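Local coordinates for 2-oxoglutarate (2OG) and Fe(II)-dependent oxygenase superfamily protein (Arabidopsis thaliana, PDB 6KWA) that probably oxidises the auxin indole-3-acetic acid irreversibly to inactive 2-oxoindole-3-acetic acid, using 2-oxoglutarate and a metal centre, at residues S23-C28 with D191-T196; M214-S219 with L223-H228. One frame throughout, in Å; residues are numbered along the deposited sequence.

Contact 1: residues S23-C28 with D191-T196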
# COMPACT_ATOMS: atom_id res chain seq x y z
N SER A 23 2.60 -0.36 -14.58
CA SER A 23 3.61 -0.01 -13.59
C SER A 23 4.72 0.88 -14.14
O SER A 23 5.30 1.67 -13.41
CB SER A 23 4.23 -1.29 -13.05
OG SER A 23 3.26 -2.07 -12.37
N GLU A 24 4.98 0.79 -15.43
CA GLU A 24 6.02 1.61 -16.04
C GLU A 24 5.52 2.97 -16.40
O GLU A 24 6.23 3.98 -16.21
CB GLU A 24 6.56 0.92 -17.29
CG GLU A 24 7.52 -0.21 -17.01
CD GLU A 24 7.93 -0.99 -18.26
OE1 GLU A 24 7.47 -0.65 -19.36
OE2 GLU A 24 8.75 -1.94 -18.13
N ARG A 25 4.28 3.03 -16.88
CA ARG A 25 3.75 4.28 -17.39
C ARG A 25 3.08 5.13 -16.32
O ARG A 25 3.24 6.34 -16.31
CB ARG A 25 2.77 4.01 -18.53
CG ARG A 25 1.95 5.23 -18.95
CD ARG A 25 2.83 6.36 -19.46
NE ARG A 25 2.02 7.51 -19.86
CZ ARG A 25 1.86 8.61 -19.13
NH1 ARG A 25 2.47 8.73 -17.95
NH2 ARG A 25 1.11 9.61 -19.58
N TRP A 26 2.33 4.49 -15.41
CA TRP A 26 1.58 5.20 -14.38
C TRP A 26 2.05 4.96 -12.95
O TRP A 26 1.75 5.73 -12.05
CB TRP A 26 0.11 4.81 -14.45
CG TRP A 26 -0.49 5.02 -15.79
CD1 TRP A 26 -0.86 4.06 -16.69
CD2 TRP A 26 -0.79 6.28 -16.40
NE1 TRP A 26 -1.39 4.65 -17.82
CE2 TRP A 26 -1.36 6.01 -17.66
CE3 TRP A 26 -0.64 7.61 -15.99
CZ2 TRP A 26 -1.78 7.03 -18.52
CZ3 TRP A 26 -1.06 8.63 -16.85
CH2 TRP A 26 -1.61 8.33 -18.10
N GLY A 27 2.74 3.83 -12.72
CA GLY A 27 3.21 3.51 -11.39
C GLY A 27 2.13 3.05 -10.43
O GLY A 27 2.36 2.89 -9.23
N CYS A 28 0.95 2.80 -10.97
CA CYS A 28 -0.15 2.32 -10.16
C CYS A 28 -1.19 1.65 -11.01
O CYS A 28 -1.23 1.85 -12.22
CB CYS A 28 -0.78 3.50 -9.39
SG CYS A 28 -1.36 4.84 -10.48
N ASP A 191 0.48 12.34 -13.23
CA ASP A 191 1.01 11.89 -14.52
C ASP A 191 2.36 12.57 -14.74
O ASP A 191 2.42 13.79 -14.86
CB ASP A 191 0.03 12.22 -15.64
CG ASP A 191 0.47 11.72 -17.02
OD1 ASP A 191 1.67 11.44 -17.25
OD2 ASP A 191 -0.41 11.60 -17.90
N ASN A 192 3.43 11.80 -14.79
CA ASN A 192 4.76 12.38 -14.98
C ASN A 192 5.03 12.98 -16.39
O ASN A 192 6.06 13.62 -16.59
CB ASN A 192 5.84 11.34 -14.67
CG ASN A 192 6.08 11.18 -13.19
OD1 ASN A 192 5.75 12.06 -12.39
ND2 ASN A 192 6.67 10.06 -12.81
N SER A 193 4.13 12.79 -17.35
CA SER A 193 4.37 13.29 -18.70
C SER A 193 3.66 14.59 -18.98
O SER A 193 3.73 15.11 -20.09
CB SER A 193 3.90 12.29 -19.75
OG SER A 193 4.23 10.97 -19.40
N SER A 194 2.96 15.11 -17.98
CA SER A 194 2.23 16.35 -18.17
C SER A 194 2.20 17.14 -16.88
O SER A 194 2.02 18.36 -16.88
CB SER A 194 0.82 16.04 -18.63
OG SER A 194 0.15 15.35 -17.60
N GLY A 195 2.37 16.44 -15.78
CA GLY A 195 2.22 17.05 -14.48
C GLY A 195 0.75 17.14 -14.09
O GLY A 195 0.44 17.51 -12.96
N THR A 196 -0.16 16.79 -15.00
CA THR A 196 -1.58 16.79 -14.64
C THR A 196 -1.90 15.64 -13.68
O THR A 196 -1.21 14.62 -13.64
CB THR A 196 -2.53 16.69 -15.87
OG1 THR A 196 -3.87 16.97 -15.45
CG2 THR A 196 -2.52 15.31 -16.48
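The guanidinium of R25 is layered between W26 and S193: CH2 of the W26 ring lies 3.3 Å from the guanidinium plane on one face, S193 OG stands over the opposite face, both displaced toward the rim, and D191 OD1 comes in at the edge. The W26 ring in turn carries R25 CG on one face and has D191 CB at its edge. This joins the C-terminal end of helix 12-25 to the turn between strands 187-190 and 197-200 of the double-stranded beta-helix (DSBH) fold. The bond between arginine and aspartate is an end-on, two-nitrogen salt bridge. R25 NH1 donates to D191 OD1 at 2.9 Å, and R25 NH2 reaches both D191 OD1 and D191 OD2. The guanidinium and carboxylate planes are turned 50° apart, so the pairing is not coplanar: NH2 meets both oxygens on their syn side, whereas NH1 approaches OD1 from above the carboxylate plane. With R25 CG anti to the backbone N (chi1 168°) and a bend at chi2, the arginine chain passes over the indole on its way to D191. The indole presents its edge to the carboxylate, CZ3 of W26 lying 3.2 Å from OD2 of D191, while its ring also meets F198 edge-to-face. D191 OD1 has a third donor, the backbone N of S193, at 2.8 Å; this bond closes an Asx turn that fixes the carboxylate against its own loop.

Contact 2: residues M214-S219 with L223-H228. With MG (magnesium ion), chain D.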
# COMPACT_ATOMS: atom_id res chain seq x y z
N MET A 214 11.52 1.96 -3.99
CA MET A 214 12.32 0.74 -4.08
C MET A 214 12.12 0.03 -5.40
O MET A 214 13.02 -0.69 -5.85
CB MET A 214 11.95 -0.20 -2.95
CG MET A 214 13.05 -1.10 -2.47
SD MET A 214 14.46 -0.19 -1.80
CE MET A 214 13.67 1.12 -0.85
N ALA A 215 10.97 0.22 -6.03
CA ALA A 215 10.70 -0.46 -7.28
C ALA A 215 11.45 0.20 -8.43
O ALA A 215 11.95 -0.47 -9.34
CB ALA A 215 9.19 -0.52 -7.55
N THR A 216 11.54 1.53 -8.39
CA THR A 216 12.29 2.27 -9.39
C THR A 216 13.78 1.92 -9.30
O THR A 216 14.42 1.68 -10.31
CB THR A 216 12.10 3.80 -9.21
OG1 THR A 216 10.70 4.10 -9.19
CG2 THR A 216 12.76 4.58 -10.35
N ILE A 217 14.30 1.85 -8.08
CA ILE A 217 15.70 1.48 -7.87
C ILE A 217 15.95 0.07 -8.40
O ILE A 217 16.85 -0.16 -9.19
CB ILE A 217 16.07 1.53 -6.39
CG1 ILE A 217 16.00 2.96 -5.86
CG2 ILE A 217 17.44 0.92 -6.15
CD1 ILE A 217 16.04 3.03 -4.33
N TRP A 218 15.10 -0.86 -7.99
CA TRP A 218 15.24 -2.26 -8.37
C TRP A 218 15.19 -2.49 -9.88
O TRP A 218 15.93 -3.31 -10.41
CB TRP A 218 14.14 -3.05 -7.68
CG TRP A 218 14.08 -4.51 -8.00
CD1 TRP A 218 14.79 -5.51 -7.40
CD2 TRP A 218 13.22 -5.13 -8.96
NE1 TRP A 218 14.43 -6.72 -7.94
CE2 TRP A 218 13.47 -6.52 -8.90
CE3 TRP A 218 12.26 -4.65 -9.85
CZ2 TRP A 218 12.80 -7.43 -9.70
CZ3 TRP A 218 11.58 -5.56 -10.66
CH2 TRP A 218 11.86 -6.94 -10.58
N SER A 219 14.31 -1.78 -10.58
CA SER A 219 14.17 -1.96 -12.01
C SER A 219 15.02 -0.97 -12.81
O SER A 219 14.79 -0.75 -14.00
CB SER A 219 12.73 -1.82 -12.41
OG SER A 219 12.29 -0.50 -12.12
N LEU A 223 10.30 1.02 -13.49
CA LEU A 223 9.04 1.13 -12.76
C LEU A 223 8.86 2.56 -12.22
O LEU A 223 9.80 3.15 -11.67
CB LEU A 223 9.00 0.08 -11.65
CG LEU A 223 9.10 -1.35 -12.20
CD1 LEU A 223 9.30 -2.38 -11.08
CD2 LEU A 223 7.88 -1.70 -13.04
N CYS A 224 7.68 3.14 -12.41
CA CYS A 224 7.33 4.47 -11.92
C CYS A 224 6.99 4.54 -10.42
O CYS A 224 6.01 3.92 -9.97
CB CYS A 224 6.16 5.03 -12.71
SG CYS A 224 5.68 6.70 -12.14
N ASN A 225 7.80 5.23 -9.62
CA ASN A 225 7.40 5.41 -8.23
C ASN A 225 6.40 6.56 -8.15
O ASN A 225 6.77 7.74 -8.04
CB ASN A 225 8.62 5.65 -7.33
CG ASN A 225 9.49 6.80 -7.82
OD1 ASN A 225 9.50 7.14 -9.00
ND2 ASN A 225 10.22 7.43 -6.89
N VAL A 226 5.11 6.24 -8.23
CA VAL A 226 4.13 7.27 -8.51
C VAL A 226 3.97 8.32 -7.39
O VAL A 226 4.03 8.01 -6.18
CB VAL A 226 2.74 6.64 -8.83
CG1 VAL A 226 2.16 5.93 -7.62
CG2 VAL A 226 1.79 7.72 -9.40
N LYS A 227 3.76 9.56 -7.82
CA LYS A 227 3.52 10.65 -6.90
C LYS A 227 2.03 10.73 -6.66
O LYS A 227 1.24 10.86 -7.60
CB LYS A 227 4.03 11.99 -7.45
CG LYS A 227 5.52 12.08 -7.78
CD LYS A 227 5.83 13.49 -8.32
CE LYS A 227 7.30 13.73 -8.61
NZ LYS A 227 7.74 12.98 -9.83
N HIS A 228 1.64 10.70 -5.40
CA HIS A 228 0.22 10.72 -5.11
C HIS A 228 -0.12 11.53 -3.86
O HIS A 228 0.74 11.81 -3.01
CB HIS A 228 -0.31 9.28 -4.98
CG HIS A 228 0.41 8.45 -3.96
ND1 HIS A 228 1.67 7.94 -4.18
CD2 HIS A 228 0.03 8.00 -2.74
CE1 HIS A 228 2.05 7.24 -3.13
NE2 HIS A 228 1.08 7.26 -2.24
MG MG D . 1.07 6.80 -0.20
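The carbonyl oxygen of A215 is held twice by S219, whose N bonds to it at 3.0 Å and whose OG bonds to it at 2.8 Å, the two donors approaching from opposite faces of the carbonyl plane. While donating to A215 O, S219 OG also accepts from L223 N across the contact at 2.9 Å, a nearly straight bond (171° at the hydrogen). A chi1 of 63° sets OG between the backbone N and the carbonyl carbon, facing back along the helix while still meeting the returning chain. The second polar tie comes from T216, three residues before S219: T216 OG1 donates to L223 O at 2.8 Å, tilted 34° from the carbonyl plane. L223 is thus bonded through both its N and its O. These bonds hold the returning chain against helix 213-218 before it enters strand 228-231 of the double-stranded beta-helix core, where H228 supplies one ligand of the facial triad typical of this oxygenase family, with H169 and D171. The L223 side chain fills the apolar part: CD1 packs on A215 CB at 4.0 Å and meets the edge of the W218 ring. N225 lays its CB and amide group beside T216 OG1, and its ND2 bonds to D213. Further on, V226 O accepts from H228 ND1, which lies above the carbonyl plane; that bond steadies the imidazole whose NE2 binds magnesium at 2.1 Å.

How the contacts relate
From the N terminus, helix 12-25 runs into segment 23-28, whose partner 191-196 arrives 163 residues later, between strands 187-190 and 197-200; contact 1 therefore closes a long excursion of the chain and ties the end of helix 12-25 to the turn between those strands. Contact 2 follows in series, neither nested in nor crossing the first, and closes a short turn after helix 213-218. Their centres are 11 Å apart and they touch directly. S23 O and C224 N, 3.0 Å apart, probably form a hydrogen bond, and the methyls of V226 pack against the carbonyl oxygens of W26 and G27. Segment 223-228 thus lies against the end of helix 12-25 before it enters strand 228-231 at the metal ligand H228.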